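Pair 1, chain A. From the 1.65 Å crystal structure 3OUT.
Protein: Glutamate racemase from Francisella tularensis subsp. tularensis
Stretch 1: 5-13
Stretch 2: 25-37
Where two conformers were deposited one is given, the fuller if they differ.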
# COMPACT_ATOMS: atom_id res chain seq x y z
N LEU A 5 -7.54 8.59 -30.24
CA LEU A 5 -8.24 7.72 -29.21
C LEU A 5 -8.39 6.27 -29.70
O LEU A 5 -8.26 5.31 -28.92
CB LEU A 5 -9.61 8.31 -28.89
CG LEU A 5 -10.29 8.01 -27.56
CD1 LEU A 5 -9.35 8.09 -26.33
CD2 LEU A 5 -11.50 9.00 -27.39
N ASP A 6 -8.66 6.12 -31.00
CA ASP A 6 -8.88 4.79 -31.60
C ASP A 6 -7.83 3.75 -31.28
O ASP A 6 -8.16 2.56 -31.15
CB ASP A 6 -8.85 4.92 -33.14
CG ASP A 6 -10.00 5.68 -33.72
OD1 ASP A 6 -10.97 5.98 -33.00
OD2 ASP A 6 -9.92 5.95 -34.95
N ASN A 7 -6.57 4.16 -31.25
CA ASN A 7 -5.46 3.21 -31.15
C ASN A 7 -4.89 3.10 -29.72
O ASN A 7 -3.81 2.58 -29.51
CB ASN A 7 -4.38 3.57 -32.18
CG ASN A 7 -4.86 3.35 -33.60
OD1 ASN A 7 -5.73 2.52 -33.84
ND2 ASN A 7 -4.33 4.13 -34.54
N ARG A 8 -5.65 3.60 -28.75
CA ARG A 8 -5.32 3.42 -27.35
C ARG A 8 -5.80 2.05 -26.89
O ARG A 8 -6.72 1.47 -27.51
CB ARG A 8 -5.97 4.54 -26.53
CG ARG A 8 -5.22 5.86 -26.66
CD ARG A 8 -5.99 7.08 -26.17
NE ARG A 8 -5.35 8.29 -26.69
CZ ARG A 8 -5.37 9.48 -26.11
NH1 ARG A 8 -6.01 9.66 -24.97
NH2 ARG A 8 -4.73 10.49 -26.68
N PRO A 9 -5.17 1.50 -25.83
CA PRO A 9 -5.54 0.18 -25.32
C PRO A 9 -6.84 0.19 -24.53
O PRO A 9 -7.27 1.24 -24.00
CB PRO A 9 -4.37 -0.20 -24.42
CG PRO A 9 -3.80 1.11 -23.94
CD PRO A 9 -4.14 2.15 -24.99
N ILE A 10 -7.43 -0.99 -24.41
CA ILE A 10 -8.55 -1.27 -23.50
C ILE A 10 -7.93 -1.66 -22.15
O ILE A 10 -6.97 -2.42 -22.12
CB ILE A 10 -9.36 -2.47 -24.02
CG1 ILE A 10 -10.03 -2.12 -25.35
CG2 ILE A 10 -10.42 -2.92 -23.00
CD1 ILE A 10 -10.49 -3.36 -26.15
N GLY A 11 -8.46 -1.12 -21.07
CA GLY A 11 -8.04 -1.48 -19.72
C GLY A 11 -8.97 -2.53 -19.15
O GLY A 11 -10.18 -2.30 -19.05
N VAL A 12 -8.40 -3.66 -18.73
CA VAL A 12 -9.13 -4.65 -18.02
C VAL A 12 -8.72 -4.58 -16.54
O VAL A 12 -7.56 -4.84 -16.19
CB VAL A 12 -8.89 -6.10 -18.57
CG1 VAL A 12 -9.61 -7.11 -17.66
CG2 VAL A 12 -9.29 -6.22 -20.04
N PHE A 13 -9.69 -4.18 -15.72
CA PHE A 13 -9.53 -3.80 -14.31
C PHE A 13 -9.97 -4.94 -13.39
O PHE A 13 -11.16 -5.25 -13.32
CB PHE A 13 -10.36 -2.52 -14.14
CG PHE A 13 -10.18 -1.75 -12.82
CD1 PHE A 13 -9.90 -2.36 -11.61
CD2 PHE A 13 -10.37 -0.38 -12.81
CE1 PHE A 13 -9.80 -1.60 -10.46
CE2 PHE A 13 -10.30 0.37 -11.67
CZ PHE A 13 -9.97 -0.22 -10.50
N ASN A 25 -11.89 -13.32 -23.52
CA ASN A 25 -13.11 -13.02 -24.23
C ASN A 25 -12.87 -11.92 -25.25
O ASN A 25 -13.28 -11.96 -26.32
CB ASN A 25 -14.23 -12.60 -23.27
CG ASN A 25 -14.75 -13.74 -22.40
OD1 ASN A 25 -14.77 -14.87 -22.78
ND2 ASN A 25 -15.23 -13.40 -21.28
N LEU A 26 -12.16 -10.89 -24.81
CA LEU A 26 -11.87 -9.76 -25.68
C LEU A 26 -11.05 -10.18 -26.88
O LEU A 26 -11.26 -9.72 -27.94
CB LEU A 26 -11.19 -8.57 -24.95
CG LEU A 26 -12.01 -7.84 -23.90
CD1 LEU A 26 -11.15 -6.85 -23.14
CD2 LEU A 26 -13.23 -7.13 -24.47
N MSE A 27 -10.09 -11.07 -26.64
CA MSE A 27 -9.21 -11.56 -27.70
C MSE A 27 -9.99 -12.36 -28.73
O MSE A 27 -9.52 -12.57 -29.85
CB MSE A 27 -8.08 -12.41 -27.11
CG MSE A 27 -6.98 -11.60 -26.44
SE MSE A 27 -5.64 -12.73 -25.58
CE MSE A 27 -6.81 -13.73 -24.39
N SER A 28 -11.18 -12.81 -28.36
CA SER A 28 -12.01 -13.59 -29.27
C SER A 28 -12.98 -12.76 -30.11
O SER A 28 -13.41 -13.24 -31.10
CB SER A 28 -12.79 -14.68 -28.53
OG SER A 28 -13.92 -14.17 -27.92
N ILE A 29 -13.29 -11.54 -29.65
CA ILE A 29 -14.24 -10.67 -30.39
C ILE A 29 -13.60 -9.40 -30.95
O ILE A 29 -14.18 -8.76 -31.84
CB ILE A 29 -15.52 -10.31 -29.58
CG1 ILE A 29 -15.19 -9.50 -28.33
CG2 ILE A 29 -16.28 -11.56 -29.17
CD1 ILE A 29 -16.43 -9.15 -27.49
N LEU A 30 -12.43 -9.04 -30.41
CA LEU A 30 -11.71 -7.81 -30.77
C LEU A 30 -10.23 -8.14 -30.93
O LEU A 30 -9.37 -7.65 -30.19
CB LEU A 30 -11.94 -6.73 -29.71
CG LEU A 30 -13.28 -6.02 -29.68
CD1 LEU A 30 -13.53 -5.33 -28.36
CD2 LEU A 30 -13.27 -5.02 -30.88
N PRO A 31 -9.88 -8.98 -31.91
CA PRO A 31 -8.53 -9.49 -32.00
C PRO A 31 -7.45 -8.47 -32.38
O PRO A 31 -6.28 -8.80 -32.22
CB PRO A 31 -8.63 -10.54 -33.11
CG PRO A 31 -9.81 -10.10 -33.87
CD PRO A 31 -10.78 -9.63 -32.88
N ASN A 32 -7.85 -7.28 -32.84
CA ASN A 32 -6.89 -6.24 -33.23
C ASN A 32 -6.65 -5.22 -32.15
O ASN A 32 -5.88 -4.33 -32.38
CB ASN A 32 -7.34 -5.45 -34.47
CG ASN A 32 -7.61 -6.30 -35.69
OD1 ASN A 32 -6.92 -7.27 -35.98
ND2 ASN A 32 -8.65 -5.90 -36.44
N GLU A 33 -7.33 -5.32 -31.01
CA GLU A 33 -7.19 -4.32 -29.93
C GLU A 33 -6.02 -4.60 -28.99
O GLU A 33 -5.75 -5.75 -28.63
CB GLU A 33 -8.45 -4.26 -29.10
CG GLU A 33 -9.70 -3.84 -29.85
CD GLU A 33 -9.63 -2.39 -30.36
OE1 GLU A 33 -9.04 -1.55 -29.65
OE2 GLU A 33 -10.22 -2.09 -31.43
N ASP A 34 -5.32 -3.53 -28.59
CA ASP A 34 -4.34 -3.63 -27.51
C ASP A 34 -5.09 -3.70 -26.17
O ASP A 34 -6.15 -3.07 -26.00
CB ASP A 34 -3.46 -2.39 -27.50
CG ASP A 34 -2.57 -2.27 -28.74
OD1 ASP A 34 -2.23 -3.29 -29.40
OD2 ASP A 34 -2.19 -1.12 -29.02
N ILE A 35 -4.57 -4.48 -25.23
CA ILE A 35 -5.20 -4.65 -23.91
C ILE A 35 -4.13 -4.50 -22.84
O ILE A 35 -3.04 -5.09 -22.92
CB ILE A 35 -5.88 -6.06 -23.76
CG1 ILE A 35 -6.86 -6.34 -24.93
CG2 ILE A 35 -6.57 -6.17 -22.38
CD1 ILE A 35 -7.53 -7.71 -24.86
N ILE A 36 -4.48 -3.75 -21.79
CA ILE A 36 -3.70 -3.68 -20.57
C ILE A 36 -4.56 -4.34 -19.49
O ILE A 36 -5.65 -3.87 -19.20
CB ILE A 36 -3.42 -2.23 -20.13
CG1 ILE A 36 -2.51 -1.53 -21.13
CG2 ILE A 36 -2.85 -2.22 -18.70
CD1 ILE A 36 -2.26 -0.00 -20.81
N TYR A 37 -4.09 -5.46 -18.95
CA TYR A 37 -4.69 -6.10 -17.81
C TYR A 37 -3.98 -5.58 -16.52
O TYR A 37 -2.73 -5.54 -16.48
CB TYR A 37 -4.52 -7.61 -17.89
CG TYR A 37 -4.89 -8.33 -16.60
CD1 TYR A 37 -6.20 -8.70 -16.34
CD2 TYR A 37 -3.92 -8.66 -15.65
CE1 TYR A 37 -6.56 -9.31 -15.14
CE2 TYR A 37 -4.28 -9.27 -14.45
CZ TYR A 37 -5.57 -9.61 -14.20
OH TYR A 37 -5.93 -10.23 -13.00
O HOH W 1 -2.33 1.06 -27.60
O HOH W 2 -6.56 -0.84 -29.06

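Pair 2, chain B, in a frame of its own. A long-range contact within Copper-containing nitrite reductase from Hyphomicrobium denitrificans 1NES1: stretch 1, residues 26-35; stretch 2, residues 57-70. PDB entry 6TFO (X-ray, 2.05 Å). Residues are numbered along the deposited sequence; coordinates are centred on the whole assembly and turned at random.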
# COMPACT_ATOMS: atom_id res chain seq x y z
N SER B 26 -18.77 35.31 -22.53
CA SER B 26 -18.85 33.91 -22.03
C SER B 26 -19.81 33.83 -20.83
O SER B 26 -19.74 34.72 -19.96
CB SER B 26 -17.48 33.38 -21.66
OG SER B 26 -16.55 33.58 -22.71
N HIS B 27 -20.68 32.81 -20.79
CA HIS B 27 -21.37 32.34 -19.56
C HIS B 27 -20.61 31.12 -19.03
O HIS B 27 -21.02 30.64 -17.97
CB HIS B 27 -22.85 32.03 -19.83
CG HIS B 27 -23.45 30.98 -18.96
ND1 HIS B 27 -22.93 29.69 -18.87
CD2 HIS B 27 -24.55 30.99 -18.17
CE1 HIS B 27 -23.66 28.97 -18.04
NE2 HIS B 27 -24.66 29.74 -17.60
N ALA B 28 -19.61 30.63 -19.78
CA ALA B 28 -18.73 29.47 -19.51
C ALA B 28 -18.15 29.53 -18.10
O ALA B 28 -17.34 30.42 -17.84
CB ALA B 28 -17.61 29.47 -20.52
N PRO B 29 -18.51 28.62 -17.15
CA PRO B 29 -18.16 28.84 -15.75
C PRO B 29 -16.65 28.67 -15.52
O PRO B 29 -16.07 27.78 -16.10
CB PRO B 29 -18.98 27.79 -14.99
CG PRO B 29 -19.18 26.67 -16.01
CD PRO B 29 -19.25 27.36 -17.36
N VAL B 30 -16.05 29.53 -14.69
CA VAL B 30 -14.69 29.32 -14.11
C VAL B 30 -14.83 28.28 -13.00
O VAL B 30 -15.60 28.53 -12.04
CB VAL B 30 -14.11 30.63 -13.58
CG1 VAL B 30 -12.72 30.43 -13.00
CG2 VAL B 30 -14.13 31.69 -14.66
N VAL B 31 -14.15 27.13 -13.14
CA VAL B 31 -14.30 26.01 -12.16
C VAL B 31 -13.03 25.88 -11.29
O VAL B 31 -11.90 26.00 -11.79
CB VAL B 31 -14.70 24.67 -12.82
CG1 VAL B 31 -15.40 24.89 -14.15
CG2 VAL B 31 -13.55 23.70 -12.95
N PHE B 32 -13.26 25.64 -10.00
CA PHE B 32 -12.25 25.34 -8.96
C PHE B 32 -12.72 24.08 -8.22
O PHE B 32 -13.91 24.03 -7.81
CB PHE B 32 -12.12 26.52 -8.00
CG PHE B 32 -11.71 27.81 -8.65
CD1 PHE B 32 -10.42 28.00 -9.12
CD2 PHE B 32 -12.61 28.86 -8.78
CE1 PHE B 32 -10.03 29.20 -9.69
CE2 PHE B 32 -12.23 30.05 -9.38
CZ PHE B 32 -10.94 30.21 -9.85
N THR B 33 -11.83 23.10 -8.07
CA THR B 33 -12.04 21.89 -7.23
C THR B 33 -11.24 22.02 -5.92
O THR B 33 -10.01 22.27 -5.97
CB THR B 33 -11.72 20.63 -8.03
OG1 THR B 33 -12.45 20.71 -9.26
CG2 THR B 33 -12.12 19.36 -7.32
N LEU B 34 -11.90 21.87 -4.77
CA LEU B 34 -11.25 21.88 -3.44
C LEU B 34 -11.46 20.52 -2.79
O LEU B 34 -12.62 20.05 -2.77
CB LEU B 34 -11.85 22.98 -2.57
CG LEU B 34 -11.75 24.40 -3.11
CD1 LEU B 34 -12.33 25.38 -2.08
CD2 LEU B 34 -10.32 24.79 -3.45
N ARG B 35 -10.38 19.92 -2.29
CA ARG B 35 -10.39 18.72 -1.42
C ARG B 35 -10.06 19.18 0.01
O ARG B 35 -9.08 19.93 0.19
CB ARG B 35 -9.43 17.66 -1.98
CG ARG B 35 -9.36 16.38 -1.17
CD ARG B 35 -8.61 15.27 -1.87
NE ARG B 35 -9.54 14.57 -2.75
CZ ARG B 35 -9.47 14.51 -4.09
NH1 ARG B 35 -8.47 15.07 -4.76
NH2 ARG B 35 -10.42 13.85 -4.74
N ASN B 57 -5.50 26.22 0.98
CA ASN B 57 -6.39 27.41 1.02
C ASN B 57 -6.07 28.32 -0.16
O ASN B 57 -5.79 29.51 0.02
CB ASN B 57 -6.29 28.08 2.39
CG ASN B 57 -6.79 27.17 3.49
OD1 ASN B 57 -7.67 26.35 3.25
ND2 ASN B 57 -6.21 27.29 4.69
N PRO B 58 -6.16 27.81 -1.42
CA PRO B 58 -5.72 28.56 -2.59
C PRO B 58 -6.57 29.82 -2.80
O PRO B 58 -7.76 29.79 -2.51
CB PRO B 58 -5.91 27.61 -3.79
CG PRO B 58 -6.96 26.63 -3.29
CD PRO B 58 -6.71 26.50 -1.79
N LYS B 59 -5.92 30.88 -3.29
CA LYS B 59 -6.62 32.10 -3.75
C LYS B 59 -7.33 31.73 -5.06
O LYS B 59 -6.65 31.22 -5.99
CB LYS B 59 -5.66 33.28 -3.90
CG LYS B 59 -6.34 34.58 -4.30
CD LYS B 59 -5.38 35.69 -4.60
CE LYS B 59 -5.08 36.53 -3.38
NZ LYS B 59 -4.48 37.83 -3.74
N LEU B 60 -8.65 31.93 -5.11
CA LEU B 60 -9.48 31.70 -6.31
C LEU B 60 -9.64 33.03 -7.04
O LEU B 60 -10.44 33.89 -6.58
CB LEU B 60 -10.81 31.11 -5.84
CG LEU B 60 -10.70 29.88 -4.94
CD1 LEU B 60 -12.06 29.26 -4.71
CD2 LEU B 60 -9.75 28.83 -5.51
N VAL B 61 -8.86 33.24 -8.10
CA VAL B 61 -8.88 34.52 -8.88
C VAL B 61 -9.92 34.40 -10.00
O VAL B 61 -9.80 33.51 -10.86
CB VAL B 61 -7.50 34.92 -9.43
CG1 VAL B 61 -7.61 36.10 -10.38
CG2 VAL B 61 -6.52 35.22 -8.31
N VAL B 62 -10.91 35.29 -9.95
CA VAL B 62 -12.04 35.36 -10.91
C VAL B 62 -12.20 36.82 -11.34
O VAL B 62 -11.82 37.70 -10.56
CB VAL B 62 -13.35 34.78 -10.34
CG1 VAL B 62 -13.16 33.37 -9.81
CG2 VAL B 62 -13.99 35.67 -9.29
N HIS B 63 -12.70 37.05 -12.55
CA HIS B 63 -12.91 38.40 -13.13
C HIS B 63 -14.39 38.77 -12.95
O HIS B 63 -15.25 37.88 -13.03
CB HIS B 63 -12.38 38.44 -14.55
CG HIS B 63 -10.88 38.39 -14.63
ND1 HIS B 63 -10.12 39.52 -14.83
CD2 HIS B 63 -10.01 37.36 -14.54
CE1 HIS B 63 -8.84 39.19 -14.85
NE2 HIS B 63 -8.75 37.87 -14.69
N GLU B 64 -14.65 40.05 -12.66
CA GLU B 64 -16.01 40.62 -12.44
C GLU B 64 -16.99 40.04 -13.48
O GLU B 64 -16.65 40.01 -14.66
CB GLU B 64 -15.96 42.14 -12.55
CG GLU B 64 -17.28 42.82 -12.26
CD GLU B 64 -17.17 44.28 -11.85
OE1 GLU B 64 -16.25 44.96 -12.39
OE2 GLU B 64 -17.94 44.70 -10.95
N GLY B 65 -18.14 39.57 -13.03
CA GLY B 65 -19.22 39.09 -13.91
C GLY B 65 -19.02 37.65 -14.37
O GLY B 65 -19.94 37.14 -15.03
N GLU B 66 -17.90 36.99 -14.06
CA GLU B 66 -17.74 35.56 -14.42
C GLU B 66 -18.67 34.73 -13.54
O GLU B 66 -19.03 35.16 -12.42
CB GLU B 66 -16.29 35.10 -14.29
CG GLU B 66 -15.37 35.61 -15.39
CD GLU B 66 -13.94 35.08 -15.30
OE1 GLU B 66 -13.47 34.84 -14.20
OE2 GLU B 66 -13.29 34.91 -16.34
N THR B 67 -19.12 33.59 -14.07
CA THR B 67 -19.85 32.54 -13.32
C THR B 67 -18.80 31.62 -12.72
O THR B 67 -17.89 31.20 -13.47
CB THR B 67 -20.85 31.78 -14.19
OG1 THR B 67 -21.85 32.70 -14.60
CG2 THR B 67 -21.54 30.65 -13.46
N VAL B 68 -18.92 31.35 -11.42
CA VAL B 68 -17.93 30.57 -10.64
C VAL B 68 -18.59 29.27 -10.20
O VAL B 68 -19.70 29.33 -9.64
CB VAL B 68 -17.39 31.40 -9.47
CG1 VAL B 68 -16.36 30.63 -8.65
CG2 VAL B 68 -16.80 32.71 -9.97
N GLN B 69 -17.96 28.15 -10.52
CA GLN B 69 -18.34 26.80 -10.05
C GLN B 69 -17.23 26.33 -9.11
O GLN B 69 -16.06 26.33 -9.52
CB GLN B 69 -18.52 25.84 -11.22
CG GLN B 69 -19.00 24.46 -10.79
CD GLN B 69 -19.15 23.51 -11.96
OE1 GLN B 69 -19.58 23.87 -13.05
NE2 GLN B 69 -18.82 22.25 -11.69
N ILE B 70 -17.59 25.99 -7.87
CA ILE B 70 -16.66 25.42 -6.86
C ILE B 70 -17.15 24.01 -6.57
O ILE B 70 -18.31 23.88 -6.12
CB ILE B 70 -16.60 26.29 -5.60
CG1 ILE B 70 -15.89 27.62 -5.86
CG2 ILE B 70 -15.95 25.52 -4.47
CD1 ILE B 70 -16.17 28.69 -4.82
O HOH W 3 -18.01 32.68 -16.77

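Two parallel strands, the second entered through a tight turn, form the backbone common to pair 1 and pair 2; fourteen central residues superpose with an RMSD of 0.8 Å. The strands run at 20° to each other in pair 1 and at 19° in pair 2, with axes 4.7 Å apart at closest approach in both. Ile A10, Gly A11 and Val A12 bridge Ile A35, Ile A36 and Tyr A37, just as Val B30, Val B31 and Phe B32 bridge Val B68, Gln B69 and Ile B70.

In a parallel ladder one residue bonds to the two neighbours of its partner, and both pairs follow this rule at matched positions. Ile A10 N donates to Asp A34 O (2.9 Å), Ile A36 N to Ile A10 O (2.8 Å), and Val A12 N to Ile A36 O (2.8 Å). The equivalents are Val B30 N to Thr B67 O (2.8 Å), Gln B69 N to Val B30 O (2.8 Å) and Phe B32 N to Gln B69 O (2.9 Å). A proline precedes the first bridge in each case, Pro A9 matching Pro B29. It costs the ladder nothing, because the cross-strand bonds of this strand begin with the next residue; its CA rests near the carbonyl that accepts that bond, Pro A9 CA 3.4 Å from Asp A34 O and Pro B29 CA 3.3 Å from Thr B67 O, a CA-H...O contact of the kind repeated along both ladders.

The turns differ in type but not in place. Leu A30 to Glu A33 is a type I turn, whereas His B63 to Glu B66 is type II, with Gly B65 at a positive phi of 82°. Glu A33 and Glu B66 coincide within 0.2 Å at CA, yet their carboxylates serve different ends. A water donates to both Glu A33 OE1 and Arg A8 O, joining the stretches, while Glu B66 OE1 accepts from His B63 N (2.9 Å) within its own turn.

Side chains diverge most instructively on the face carrying Ile A10 and Val A12. There the space is filled from a helix: Leu A26 CD1 reaches Val A12 CG2 at 3.7 Å and Ile A10 CG2 at 4.0 Å. In pair 2 the neighbour is instead strand 60-63, which runs nearly antiparallel to strand 30-35, with axes 8.9 Å apart at closest approach. Phe B32, at the position of Val A12, meets it with a larger side chain. Leu B60 CB sits over the ring face, 4.0 Å from the centroid of Phe B32, while Val B62 CG1 approaches the ring edge, 3.5 Å from Phe B32 CE2.

The other face varies too. Gly A11 offers no side chain there, and Ile A36 CD1 packs against Pro A9 CG at 3.7 Å. The matched positions carry Val B31 and Gln B69, whose CB atoms lie 4.3 Å apart. The example illustrates a general principle: the backbone ladder fixes the register, while quite different side chains, drawn from a helix or a strand, can cover the same sheet.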